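Local coordinates for protein ATP phosphoribosyltransferase regulatory subunit (Thermotoga maritima, PDB 1USY) that is probably required for the first step of histidine biosynthesis and may allow feedback regulation of ATP phosphoribosyltransferase by histidine, at residues F24-L29 with T55-N60; N38-R43 with Y80-S85; G133-L138 with K149-I154; V176-E181 with K193-P198. All coordinates share one frame; numbering follows the deposited sequence.

Interaction 1: residues F24-L29 with T55-N60; sequences FFVPAL and TKTVLN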
loop_
_atom_site.group_PDB
_atom_site.type_symbol
_atom_site.label_atom_id
_atom_site.label_comp_id
_atom_site.label_asym_id
_atom_site.label_seq_id
_atom_site.Cartn_x
_atom_site.Cartn_y
_atom_site.Cartn_z
ATOM N N PHE B 24 2.966 -13.334 27.997
ATOM C CA PHE B 24 2.378 -13.479 26.670
ATOM C C PHE B 24 2.967 -12.378 25.806
ATOM O O PHE B 24 2.552 -11.242 25.923
ATOM C CB PHE B 24 0.853 -13.361 26.762
ATOM C CG PHE B 24 0.168 -13.386 25.441
ATOM C CD1 PHE B 24 -0.179 -14.586 24.855
ATOM C CD2 PHE B 24 -0.136 -12.207 24.770
ATOM C CE1 PHE B 24 -0.822 -14.617 23.599
ATOM C CE2 PHE B 24 -0.762 -12.216 23.531
ATOM C CZ PHE B 24 -1.115 -13.421 22.947
ATOM N N PHE B 25 3.961 -12.718 24.982
ATOM C CA PHE B 25 4.628 -11.758 24.088
ATOM C C PHE B 25 4.510 -12.184 22.650
ATOM O O PHE B 25 4.961 -13.268 22.295
ATOM C CB PHE B 25 6.107 -11.630 24.424
ATOM C CG PHE B 25 6.380 -10.818 25.647
ATOM C CD1 PHE B 25 6.154 -11.348 26.909
ATOM C CD2 PHE B 25 6.855 -9.519 25.536
ATOM C CE1 PHE B 25 6.403 -10.593 28.073
ATOM C CE2 PHE B 25 7.102 -8.761 26.674
ATOM C CZ PHE B 25 6.878 -9.329 27.974
ATOM N N VAL B 26 3.917 -11.312 21.831
ATOM C CA VAL B 26 3.694 -11.555 20.412
ATOM C C VAL B 26 4.023 -10.346 19.535
ATOM O O VAL B 26 4.041 -9.221 20.000
ATOM C CB VAL B 26 2.226 -11.976 20.101
ATOM C CG1 VAL B 26 1.876 -13.233 20.807
ATOM C CG2 VAL B 26 1.242 -10.869 20.462
ATOM N N PRO B 27 4.318 -10.596 18.257
ATOM C CA PRO B 27 4.531 -9.531 17.283
ATOM C C PRO B 27 3.406 -8.556 17.200
ATOM O O PRO B 27 2.266 -8.972 17.220
ATOM C CB PRO B 27 4.602 -10.297 15.962
ATOM C CG PRO B 27 5.188 -11.585 16.336
ATOM C CD PRO B 27 4.564 -11.925 17.675
ATOM N N ALA B 28 3.732 -7.270 17.078
ATOM C CA ALA B 28 2.758 -6.211 16.833
ATOM C C ALA B 28 1.916 -6.430 15.547
ATOM O O ALA B 28 0.711 -6.177 15.530
ATOM C CB ALA B 28 3.487 -4.873 16.769
ATOM N N LEU B 29 2.560 -6.872 14.482
ATOM C CA LEU B 29 1.880 -7.130 13.223
ATOM C C LEU B 29 1.434 -8.589 13.165
ATOM O O LEU B 29 2.148 -9.467 13.624
ATOM C CB LEU B 29 2.810 -6.810 12.042
ATOM C CG LEU B 29 2.754 -5.355 11.588
ATOM C CD1 LEU B 29 3.609 -5.132 10.362
ATOM C CD2 LEU B 29 1.331 -4.917 11.304
ATOM N N THR B 55 -6.902 -7.920 24.578
ATOM C CA THR B 55 -7.811 -9.030 24.849
ATOM C C THR B 55 -8.239 -9.639 23.533
ATOM O O THR B 55 -8.321 -10.844 23.430
ATOM C CB THR B 55 -9.004 -8.639 25.750
ATOM O OG1 THR B 55 -9.957 -7.939 24.969
ATOM C CG2 THR B 55 -8.579 -7.592 26.775
ATOM N N LYS B 56 -8.435 -8.807 22.516
ATOM C CA LYS B 56 -8.765 -9.281 21.177
ATOM C C LYS B 56 -7.618 -10.159 20.665
ATOM O O LYS B 56 -7.839 -11.249 20.169
ATOM C CB LYS B 56 -9.011 -8.089 20.249
ATOM C CG LYS B 56 -9.831 -8.373 18.979
ATOM C CD LYS B 56 -10.483 -7.081 18.423
ATOM C CE LYS B 56 -12.013 -7.191 18.240
ATOM N NZ LYS B 56 -12.692 -5.878 18.506
ATOM N N THR B 57 -6.388 -9.695 20.856
ATOM C CA THR B 57 -5.196 -10.458 20.499
ATOM C C THR B 57 -5.024 -11.759 21.280
ATOM O O THR B 57 -4.741 -12.785 20.704
ATOM C CB THR B 57 -3.955 -9.579 20.690
ATOM O OG1 THR B 57 -3.880 -8.648 19.607
ATOM C CG2 THR B 57 -2.684 -10.413 20.573
ATOM N N VAL B 58 -5.150 -11.711 22.592
ATOM C CA VAL B 58 -4.920 -12.900 23.380
ATOM C C VAL B 58 -5.989 -13.897 22.973
ATOM O O VAL B 58 -5.737 -15.092 22.880
ATOM C CB VAL B 58 -4.932 -12.573 24.885
ATOM C CG1 VAL B 58 -5.022 -13.826 25.736
ATOM C CG2 VAL B 58 -3.682 -11.737 25.266
ATOM N N LEU B 59 -7.169 -13.384 22.640
ATOM C CA LEU B 59 -8.303 -14.233 22.284
ATOM C C LEU B 59 -8.212 -14.952 20.951
ATOM O O LEU B 59 -8.705 -16.069 20.853
ATOM C CB LEU B 59 -9.617 -13.470 22.369
ATOM C CG LEU B 59 -10.369 -13.828 23.649
ATOM C CD1 LEU B 59 -11.162 -12.649 24.113
ATOM C CD2 LEU B 59 -11.275 -15.011 23.369
ATOM N N ASN B 60 -7.612 -14.322 19.938
ATOM C CA ASN B 60 -7.321 -15.015 18.689
ATOM C C ASN B 60 -6.329 -16.150 18.892
ATOM O O ASN B 60 -6.552 -17.249 18.415
ATOM C CB ASN B 60 -6.792 -14.060 17.610
ATOM C CG ASN B 60 -7.897 -13.293 16.904
ATOM O OD1 ASN B 60 -8.998 -13.821 16.649
ATOM N ND2 ASN B 60 -7.614 -12.030 16.585
#
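Thr57 is the first residue of segment 55-60 of helix 54-63 to meet the 24-29 loop, and it does so through its methyl group. CG2 stands anti to the backbone N, which turns the carbon rather than OG1 to the loop. There it faces two apolar partners. Val26 CG2 comes from the other side, tip to tip, at 4.0 Å from Thr57 CG2. The Phe24 ring offers its edge, CE2 lying 4.0 Å from the same Thr57 methyl, close to the ring plane.

One residue further on, Val58 uses a different part of the same ring. Its CG2 lies over a face of Phe24, 3.8 Å from the ring centroid and 26° off the normal, which meets the geometry of a CH-pi contact. The methyl is offset toward the rim. The ring reaches this place because Phe24 CG is anti to its own backbone N (chi1 175°), carrying the phenyl across to the helix. With an alanine here the ring is gone, and the Val58 and Thr57 methyls would probably be left facing a gap between loop and helix.

The contact joins the link between strands 22-23 and 29-32 to helix 54-63 of the synthetase-like fold. Phe24 and Val58 also share Val73 of strand 71-83, while Met1 of the second subunit packs on Val58 and Asp2 of that subunit on Val26. All four touching residues are buried and every atom that meets across the segments is carbon, implying cohesion by dispersion and exclusion of water.

Interaction 2: residues N38-R43 with Y80-S85; sequences NFFLDR and YRYSGS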
loop_
_atom_site.group_PDB
_atom_site.type_symbol
_atom_site.label_atom_id
_atom_site.label_comp_id
_atom_site.label_asym_id
_atom_site.label_seq_id
_atom_site.Cartn_x
_atom_site.Cartn_y
_atom_site.Cartn_z
ATOM N N ASN B 38 -8.670 -1.204 10.140
ATOM C CA ASN B 38 -7.323 -0.719 9.993
ATOM C C ASN B 38 -6.450 -1.866 9.537
ATOM O O ASN B 38 -6.195 -2.823 10.286
ATOM C CB ASN B 38 -6.829 -0.160 11.312
ATOM C CG ASN B 38 -7.501 1.128 11.661
ATOM O OD1 ASN B 38 -7.703 1.977 10.797
ATOM N ND2 ASN B 38 -7.852 1.298 12.936
ATOM N N PHE B 39 -6.039 -1.796 8.280
ATOM C CA PHE B 39 -5.108 -2.755 7.791
ATOM C C PHE B 39 -3.839 -2.051 7.324
ATOM O O PHE B 39 -3.824 -0.826 7.213
ATOM C CB PHE B 39 -5.760 -3.655 6.740
ATOM C CG PHE B 39 -6.086 -2.974 5.444
ATOM C CD1 PHE B 39 -7.400 -2.910 5.004
ATOM C CD2 PHE B 39 -5.088 -2.449 4.636
ATOM C CE1 PHE B 39 -7.713 -2.316 3.815
ATOM C CE2 PHE B 39 -5.396 -1.842 3.438
ATOM C CZ PHE B 39 -6.706 -1.789 3.017
ATOM N N PHE B 40 -2.784 -2.837 7.113
ATOM C CA PHE B 40 -1.500 -2.391 6.607
ATOM C C PHE B 40 -1.181 -3.301 5.441
ATOM O O PHE B 40 -1.334 -4.514 5.531
ATOM C CB PHE B 40 -0.408 -2.497 7.677
ATOM C CG PHE B 40 -0.639 -1.591 8.890
ATOM C CD1 PHE B 40 -1.470 -1.981 9.923
ATOM C CD2 PHE B 40 -0.025 -0.344 8.969
ATOM C CE1 PHE B 40 -1.688 -1.136 11.017
ATOM C CE2 PHE B 40 -0.222 0.488 10.029
ATOM C CZ PHE B 40 -1.058 0.104 11.065
ATOM N N LEU B 41 -0.781 -2.690 4.334
ATOM C CA LEU B 41 -0.396 -3.380 3.156
ATOM C C LEU B 41 1.094 -3.336 3.018
ATOM O O LEU B 41 1.763 -2.345 3.286
ATOM C CB LEU B 41 -1.025 -2.747 1.917
ATOM C CG LEU B 41 -1.868 -3.686 1.066
ATOM C CD1 LEU B 41 -2.489 -2.930 -0.068
ATOM C CD2 LEU B 41 -1.032 -4.802 0.498
ATOM N N ASP B 42 1.588 -4.435 2.503
ATOM C CA ASP B 42 2.975 -4.757 2.515
ATOM C C ASP B 42 3.453 -4.827 1.048
ATOM O O ASP B 42 2.670 -5.123 0.121
ATOM C CB ASP B 42 3.070 -6.072 3.306
ATOM C CG ASP B 42 4.287 -6.843 3.031
ATOM O OD1 ASP B 42 4.707 -6.878 1.878
ATOM O OD2 ASP B 42 4.879 -7.488 3.907
ATOM N N ARG B 43 4.725 -4.499 0.849
ATOM C CA ARG B 43 5.396 -4.638 -0.451
ATOM C C ARG B 43 5.440 -6.072 -1.020
ATOM O O ARG B 43 6.119 -6.316 -1.976
ATOM C CB ARG B 43 6.830 -4.068 -0.348
ATOM C CG ARG B 43 7.645 -4.040 -1.651
ATOM C CD ARG B 43 8.159 -2.667 -2.091
ATOM N NE ARG B 43 8.665 -2.682 -3.463
ATOM C CZ ARG B 43 8.048 -3.259 -4.503
ATOM N NH1 ARG B 43 6.876 -3.869 -4.328
ATOM N NH2 ARG B 43 8.595 -3.227 -5.727
ATOM N N TYR B 80 -1.525 -0.109 19.709
ATOM C CA TYR B 80 -1.444 0.990 18.744
ATOM C C TYR B 80 -2.817 1.518 18.486
ATOM O O TYR B 80 -3.787 0.808 18.684
ATOM C CB TYR B 80 -0.838 0.520 17.419
ATOM C CG TYR B 80 0.590 0.018 17.543
ATOM C CD1 TYR B 80 0.895 -1.159 18.231
ATOM C CD2 TYR B 80 1.635 0.720 16.956
ATOM C CE1 TYR B 80 2.215 -1.601 18.326
ATOM C CE2 TYR B 80 2.933 0.284 17.055
ATOM C CZ TYR B 80 3.226 -0.873 17.739
ATOM O OH TYR B 80 4.548 -1.263 17.808
ATOM N N ARG B 81 -2.923 2.769 18.064
ATOM C CA ARG B 81 -4.246 3.325 17.730
ATOM C C ARG B 81 -4.095 4.548 16.863
ATOM O O ARG B 81 -2.988 4.942 16.518
ATOM C CB ARG B 81 -5.111 3.601 18.981
ATOM C CG ARG B 81 -4.862 4.935 19.595
ATOM C CD ARG B 81 -5.326 5.109 21.017
ATOM N NE ARG B 81 -4.957 6.451 21.470
ATOM C CZ ARG B 81 -3.834 6.751 22.128
ATOM N NH1 ARG B 81 -2.966 5.804 22.448
ATOM N NH2 ARG B 81 -3.589 8.006 22.484
ATOM N N TYR B 82 -5.210 5.132 16.470
ATOM C CA TYR B 82 -5.135 6.286 15.578
ATOM C C TYR B 82 -5.600 7.532 16.289
ATOM O O TYR B 82 -6.576 7.499 17.014
ATOM C CB TYR B 82 -5.936 6.033 14.303
ATOM C CG TYR B 82 -5.142 5.264 13.274
ATOM C CD1 TYR B 82 -5.385 3.902 13.052
ATOM C CD2 TYR B 82 -4.147 5.891 12.510
ATOM C CE1 TYR B 82 -4.671 3.174 12.061
ATOM C CE2 TYR B 82 -3.422 5.174 11.529
ATOM C CZ TYR B 82 -3.685 3.819 11.330
ATOM O OH TYR B 82 -2.973 3.108 10.391
ATOM N N SER B 83 -4.862 8.617 16.131
ATOM C CA SER B 83 -5.285 9.885 16.706
ATOM C C SER B 83 -5.475 10.760 15.503
ATOM O O SER B 83 -4.509 11.324 14.967
ATOM C CB SER B 83 -4.220 10.443 17.648
ATOM O OG SER B 83 -4.191 11.854 17.601
ATOM N N GLY B 84 -6.730 10.833 15.058
ATOM C CA GLY B 84 -7.055 11.358 13.742
ATOM C C GLY B 84 -6.443 10.447 12.690
ATOM O O GLY B 84 -6.955 9.357 12.399
ATOM N N SER B 85 -5.317 10.875 12.143
ATOM C CA SER B 85 -4.724 10.150 11.044
ATOM C C SER B 85 -3.238 9.782 11.273
ATOM O O SER B 85 -2.516 9.437 10.339
ATOM C CB SER B 85 -4.947 10.938 9.749
ATOM O OG SER B 85 -3.749 11.536 9.297
#
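Asn38 and Tyr82 both set CG beside the backbone N (chi1 -71° and -84°), and their side chains run antiparallel past one another, which brings the two groups side by side. The Asn38 amide lies obliquely against the CD1-CE1 side of the tyrosine ring, with the two planes 50° apart, a tilted approach and not a stack. Asn38 OD1 is 3.5 Å from Tyr82 CE1, and Asn38 ND2 is 3.6 Å from Tyr82 CD1, so both ends of the amide touch neighbouring ring carbons. The amide nitrogen is also hydrogen-bonded to Glu52, which is consistent with the modelled flip of the amide. Putting an alanine in place of Asn38 takes that amide away, and would probably leave Glu52 without this donor and one side of the Tyr82 ring less supported.

Tyr82 lies one residue before the end of strand 71-83, which with strand 86-98 forms an antiparallel hairpin that probably corresponds to motif 2 of class II aminoacyl-tRNA synthetases. Segment 38-43 contributes strand 40-42 to the small three-stranded sheet; that strand pairs with one of the second subunit, so the sheet runs on across the interface.

Phe40 and Tyr82 come from opposite directions, the phenyl CZ of Phe40 lying 3.6 Å from Tyr82 OH, with the hydroxyl approaching the phenyl ring obliquely. That oxygen finds its polar partner outside the two segments, in a hydrogen bond to Asp42 of the second subunit, and Lys44 of the same subunit makes a cation-pi contact with the Tyr82 ring. The Phe40 ring also rests on Ile50 and Leu87 of its own chain.

Interaction 3: residues G133-L138 with K149-I154; sequences GVYEDL and KVLNLI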
loop_
_atom_site.group_PDB
_atom_site.type_symbol
_atom_site.label_atom_id
_atom_site.label_comp_id
_atom_site.label_asym_id
_atom_site.label_seq_id
_atom_site.Cartn_x
_atom_site.Cartn_y
_atom_site.Cartn_z
ATOM N N GLY B 133 -24.481 -4.708 33.935
ATOM C CA GLY B 133 -25.782 -5.343 34.122
ATOM C C GLY B 133 -26.875 -4.394 34.597
ATOM O O GLY B 133 -27.997 -4.797 34.825
ATOM N N VAL B 134 -26.552 -3.115 34.716
ATOM C CA VAL B 134 -27.524 -2.114 35.146
ATOM C C VAL B 134 -28.477 -1.647 34.018
ATOM O O VAL B 134 -29.606 -1.237 34.277
ATOM C CB VAL B 134 -26.807 -0.901 35.838
ATOM C CG1 VAL B 134 -25.750 -0.283 34.946
ATOM C CG2 VAL B 134 -27.792 0.162 36.242
ATOM N N TYR B 135 -28.026 -1.726 32.776
ATOM C CA TYR B 135 -28.713 -1.031 31.692
ATOM C C TYR B 135 -30.022 -1.662 31.232
ATOM O O TYR B 135 -31.003 -0.943 31.056
ATOM C CB TYR B 135 -27.752 -0.756 30.524
ATOM C CG TYR B 135 -26.584 0.076 30.965
ATOM C CD1 TYR B 135 -25.271 -0.342 30.765
ATOM C CD2 TYR B 135 -26.804 1.282 31.621
ATOM C CE1 TYR B 135 -24.177 0.450 31.211
ATOM C CE2 TYR B 135 -25.752 2.072 32.078
ATOM C CZ TYR B 135 -24.452 1.653 31.880
ATOM O OH TYR B 135 -23.460 2.471 32.336
ATOM N N GLU B 136 -30.028 -2.987 31.062
ATOM C CA GLU B 136 -31.208 -3.737 30.627
ATOM C C GLU B 136 -32.379 -3.387 31.532
ATOM O O GLU B 136 -33.468 -3.016 31.067
ATOM C CB GLU B 136 -30.960 -5.250 30.727
ATOM C CG GLU B 136 -30.994 -6.007 29.398
ATOM C CD GLU B 136 -30.066 -7.235 29.342
ATOM O OE1 GLU B 136 -29.042 -7.292 30.085
ATOM O OE2 GLU B 136 -30.352 -8.155 28.536
ATOM N N ASP B 137 -32.116 -3.493 32.833
ATOM C CA ASP B 137 -33.085 -3.218 33.871
ATOM C C ASP B 137 -33.571 -1.792 33.808
ATOM O O ASP B 137 -34.738 -1.538 34.032
ATOM C CB ASP B 137 -32.461 -3.479 35.231
ATOM C CG ASP B 137 -33.420 -3.200 36.367
ATOM O OD1 ASP B 137 -33.043 -2.384 37.256
ATOM O OD2 ASP B 137 -34.564 -3.731 36.429
ATOM N N LEU B 138 -32.676 -0.868 33.503
ATOM C CA LEU B 138 -33.061 0.540 33.352
ATOM C C LEU B 138 -33.871 0.843 32.060
ATOM O O LEU B 138 -34.775 1.665 32.069
ATOM C CB LEU B 138 -31.820 1.446 33.423
ATOM C CG LEU B 138 -31.474 2.255 34.685
ATOM C CD1 LEU B 138 -30.437 3.272 34.349
ATOM C CD2 LEU B 138 -32.677 2.953 35.319
ATOM N N LYS B 149 -29.857 6.398 22.921
ATOM C CA LYS B 149 -29.970 7.852 22.996
ATOM C C LYS B 149 -30.043 8.225 24.460
ATOM O O LYS B 149 -29.183 8.976 24.949
ATOM C CB LYS B 149 -31.196 8.406 22.327
ATOM C CG LYS B 149 -31.286 9.905 22.503
ATOM C CD LYS B 149 -32.710 10.366 22.636
ATOM C CE LYS B 149 -32.784 11.677 23.416
ATOM N NZ LYS B 149 -32.385 12.864 22.599
ATOM N N VAL B 150 -31.041 7.700 25.182
ATOM C CA VAL B 150 -30.884 7.761 26.631
ATOM C C VAL B 150 -29.620 7.023 27.083
ATOM O O VAL B 150 -29.080 7.347 28.126
ATOM C CB VAL B 150 -32.131 7.420 27.511
ATOM C CG1 VAL B 150 -33.446 7.865 26.852
ATOM C CG2 VAL B 150 -32.120 5.977 27.973
ATOM N N LEU B 151 -29.077 6.113 26.281
ATOM C CA LEU B 151 -27.754 5.615 26.662
ATOM C C LEU B 151 -26.679 6.705 26.455
ATOM O O LEU B 151 -25.855 6.948 27.356
ATOM C CB LEU B 151 -27.404 4.270 26.019
ATOM C CG LEU B 151 -28.247 3.075 26.493
ATOM C CD1 LEU B 151 -28.290 1.982 25.424
ATOM C CD2 LEU B 151 -27.801 2.509 27.863
ATOM N N ASN B 152 -26.750 7.407 25.319
ATOM C CA ASN B 152 -25.777 8.444 25.020
ATOM C C ASN B 152 -25.801 9.523 26.111
ATOM O O ASN B 152 -24.749 10.044 26.533
ATOM C CB ASN B 152 -25.986 9.061 23.627
ATOM C CG ASN B 152 -25.371 8.213 22.509
ATOM O OD1 ASN B 152 -25.540 6.988 22.471
ATOM N ND2 ASN B 152 -24.659 8.865 21.585
ATOM N N LEU B 153 -27.005 9.844 26.551
ATOM C CA LEU B 153 -27.204 10.806 27.607
ATOM C C LEU B 153 -26.628 10.356 28.977
ATOM O O LEU B 153 -25.979 11.149 29.635
ATOM C CB LEU B 153 -28.684 11.149 27.723
ATOM C CG LEU B 153 -29.314 11.756 26.453
ATOM C CD1 LEU B 153 -30.836 11.924 26.599
ATOM C CD2 LEU B 153 -28.637 13.065 25.986
ATOM N N ILE B 154 -26.850 9.093 29.369
ATOM C CA ILE B 154 -26.255 8.505 30.561
ATOM C C ILE B 154 -24.737 8.701 30.464
ATOM O O ILE B 154 -24.052 9.160 31.415
ATOM C CB ILE B 154 -26.511 6.949 30.627
ATOM C CG1 ILE B 154 -27.987 6.535 30.403
ATOM C CG2 ILE B 154 -25.924 6.358 31.873
ATOM C CD1 ILE B 154 -28.879 6.493 31.600
#
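Tyr135 lies against Leu151 and Ile154, joining helix 135-139 to helix 147-156 in the helical region inserted between strands 125-131 and 220-223 of the class II synthetase-like fold. The first shell is wholly apolar. The Leu151 side chain runs at an angle to the tyrosine, its CD2 4.1 Å from Tyr135 CD2, and touches the ring near its root. Farther toward the phenol end, Ile154 CG2 comes within 4.3 Å of Tyr135 CE2. The two partners stand one helical turn apart on helix 147-156, so together they follow the length of the ring. Separations of this size indicate ordinary van der Waals contact.

The next shell limits where the ring can lie. Tyr135 CG sits beside the backbone N (chi1 -59°), and the methyl CG1 of Val134 lies 3.6 Å above the ring plane, over its centre. Ile231 adds a further apolar neighbour, and Ala228 packs on Leu151.

Farther out, helix 174-185 packs on both helices: Leu138 rests on Ile179, and Ile154 on Val176. Asp137 also makes a salt bridge with Arg175 of that helix. On another side of helix 147-156, Leu153 touches a bound histidine, so this helix carries both the tyrosine's partners and a residue next to the ligand. The phenol end of Tyr135, remote from the leucine methyl, is held separately: its OH makes a hydrogen bond to the backbone carbonyl oxygen of Leu225.

Interaction 4: residues V176-E181 with K193-P198; sequences VEKIIE and KTMDLP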
loop_
_atom_site.group_PDB
_atom_site.type_symbol
_atom_site.label_atom_id
_atom_site.label_comp_id
_atom_site.label_asym_id
_atom_site.label_seq_id
_atom_site.Cartn_x
_atom_site.Cartn_y
_atom_site.Cartn_z
ATOM N N VAL B 176 -33.332 6.920 35.939
ATOM C CA VAL B 176 -32.180 7.267 35.103
ATOM C C VAL B 176 -31.483 8.472 35.749
ATOM O O VAL B 176 -30.268 8.482 35.957
ATOM C CB VAL B 176 -32.571 7.630 33.663
ATOM C CG1 VAL B 176 -31.340 8.070 32.880
ATOM C CG2 VAL B 176 -33.240 6.458 32.952
ATOM N N GLU B 177 -32.278 9.472 36.099
ATOM C CA GLU B 177 -31.761 10.678 36.742
ATOM C C GLU B 177 -30.998 10.348 38.041
ATOM O O GLU B 177 -30.035 11.033 38.384
ATOM C CB GLU B 177 -32.907 11.653 37.034
ATOM C CG GLU B 177 -33.586 12.197 35.769
ATOM C CD GLU B 177 -34.988 12.744 36.008
ATOM O OE1 GLU B 177 -35.591 12.435 37.071
ATOM O OE2 GLU B 177 -35.506 13.472 35.119
ATOM N N LYS B 178 -31.418 9.287 38.737
ATOM C CA LYS B 178 -30.840 8.950 40.029
ATOM C C LYS B 178 -29.453 8.323 39.851
ATOM O O LYS B 178 -28.488 8.691 40.549
ATOM C CB LYS B 178 -31.783 8.055 40.836
ATOM C CG LYS B 178 -31.574 8.090 42.337
ATOM C CD LYS B 178 -31.427 6.663 42.887
ATOM C CE LYS B 178 -30.961 6.645 44.348
ATOM N NZ LYS B 178 -29.972 5.561 44.569
ATOM N N ILE B 179 -29.359 7.410 38.891
ATOM C CA ILE B 179 -28.085 6.823 38.482
ATOM C C ILE B 179 -27.023 7.906 38.165
ATOM O O ILE B 179 -25.918 7.889 38.710
ATOM C CB ILE B 179 -28.357 5.877 37.289
ATOM C CG1 ILE B 179 -28.813 4.524 37.826
ATOM C CG2 ILE B 179 -27.163 5.746 36.362
ATOM C CD1 ILE B 179 -27.781 3.463 37.708
ATOM N N ILE B 180 -27.377 8.858 37.314
ATOM C CA ILE B 180 -26.476 9.961 36.992
ATOM C C ILE B 180 -26.099 10.737 38.275
ATOM O O ILE B 180 -24.940 10.757 38.668
ATOM C CB ILE B 180 -27.121 10.879 35.948
ATOM C CG1 ILE B 180 -27.357 10.097 34.662
ATOM C CG2 ILE B 180 -26.249 12.058 35.676
ATOM C CD1 ILE B 180 -28.154 10.846 33.608
ATOM N N GLU B 181 -27.088 11.345 38.917
ATOM C CA GLU B 181 -26.886 12.085 40.167
ATOM C C GLU B 181 -26.054 11.292 41.243
ATOM O O GLU B 181 -25.242 11.859 41.961
ATOM C CB GLU B 181 -28.250 12.518 40.730
ATOM C CG GLU B 181 -28.883 13.688 40.001
ATOM C CD GLU B 181 -30.131 14.188 40.689
ATOM O OE1 GLU B 181 -31.208 13.579 40.494
ATOM O OE2 GLU B 181 -30.049 15.186 41.444
ATOM N N LYS B 193 -26.542 0.181 49.056
ATOM C CA LYS B 193 -27.818 -0.319 49.599
ATOM C C LYS B 193 -29.017 0.633 49.327
ATOM O O LYS B 193 -30.145 0.185 49.132
ATOM C CB LYS B 193 -27.687 -0.589 51.091
ATOM C CG LYS B 193 -26.887 -1.808 51.421
ATOM C CD LYS B 193 -27.342 -2.380 52.766
ATOM C CE LYS B 193 -28.029 -3.757 52.615
ATOM N NZ LYS B 193 -27.703 -4.704 53.737
ATOM N N THR B 194 -28.760 1.936 49.345
ATOM C CA THR B 194 -29.702 2.955 48.878
ATOM C C THR B 194 -30.162 2.709 47.422
ATOM O O THR B 194 -31.258 3.123 47.028
ATOM C CB THR B 194 -29.009 4.367 48.948
ATOM O OG1 THR B 194 -28.348 4.528 50.210
ATOM C CG2 THR B 194 -30.027 5.535 48.896
ATOM N N MET B 195 -29.315 2.059 46.623
ATOM C CA MET B 195 -29.525 2.006 45.175
ATOM C C MET B 195 -30.506 0.899 44.780
ATOM O O MET B 195 -30.448 -0.206 45.316
ATOM C CB MET B 195 -28.198 1.845 44.441
ATOM C CG MET B 195 -27.196 2.989 44.659
ATOM S SD MET B 195 -25.887 3.083 43.429
ATOM C CE MET B 195 -24.467 3.198 44.454
ATOM N N ASP B 196 -31.422 1.241 43.869
ATOM C CA ASP B 196 -32.343 0.311 43.230
ATOM C C ASP B 196 -31.564 -0.380 42.128
ATOM O O ASP B 196 -31.273 0.239 41.092
ATOM C CB ASP B 196 -33.534 1.087 42.646
ATOM C CG ASP B 196 -34.373 0.269 41.638
ATOM O OD1 ASP B 196 -35.017 0.902 40.761
ATOM O OD2 ASP B 196 -34.473 -0.988 41.644
ATOM N N LEU B 197 -31.214 -1.651 42.356
ATOM C CA LEU B 197 -30.308 -2.380 41.472
ATOM C C LEU B 197 -30.603 -3.869 41.437
ATOM O O LEU B 197 -30.852 -4.466 42.477
ATOM C CB LEU B 197 -28.862 -2.187 41.936
ATOM C CG LEU B 197 -28.110 -0.900 41.580
ATOM C CD1 LEU B 197 -26.700 -1.006 42.118
ATOM C CD2 LEU B 197 -28.080 -0.612 40.086
ATOM N N PRO B 198 -30.590 -4.478 40.247
ATOM C CA PRO B 198 -30.722 -5.934 40.127
ATOM C C PRO B 198 -29.772 -6.666 41.082
ATOM O O PRO B 198 -28.592 -6.312 41.174
ATOM C CB PRO B 198 -30.363 -6.207 38.670
ATOM C CG PRO B 198 -30.587 -4.950 37.970
ATOM C CD PRO B 198 -30.474 -3.818 38.937
#
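Lys178 reaches across from segment 176-181 of helix 174-185 to the loop at Thr194 and Met195, and its terminal nitrogen does the touching. With CG anti to the backbone N (chi1 -157°), the chain leaves the helix toward the loop. Lys178 NZ then lies 3.6 Å from Met195 CA and 3.8 Å from Met195 CG, and the carbonyl oxygen Thr194 O is 3.7 Å from the same nitrogen, too far to count as a bond. The charge is instead met within the helix, where NZ forms a salt bridge with Asp182. This is the solvent side: Thr194 is exposed, and the lysine only partly covered.

The inner side, by contrast, is buried and apolar, made by Ile179, Met195 and Leu197. Ile179 CD1 stands 4.7 Å from Leu197 CD2. Met195 and Ile179 both pack on Leu225, and Val134 on Ile179. Two polar bonds hold the loop: Asp196 is bridged to Arg175, and Met195 O is hydrogen-bonded to Arg202. Pro198 then takes the N-cap position of helix 199-215. The loop thus joins helix 174-185, which supplies Ile180 to the histidine pocket, to helix 199-215 in the helical part of the synthetase-like fold.

The four contacts form two groups. Interactions 1 and 2 have centres 17 Å apart and touch directly, Ala28 CB lying 3.8 Å from Tyr80 CE1; both also border the second subunit. Interactions 3 and 4, with centres 12 Å apart, meet through Val134 CG2 and Ile179 CD1 at 3.6 Å, and no other protein chain of the assembly touches them. Between the groups the distances are long: the centres of interactions 1 and 3 are 32 Å apart and those of 2 and 4 are 41 Å apart. In the second group, the Ile154 side chain is about 11 Å, and that of Lys178 about 12 Å, from a bound histidine; Ile180 lines the histidine pocket.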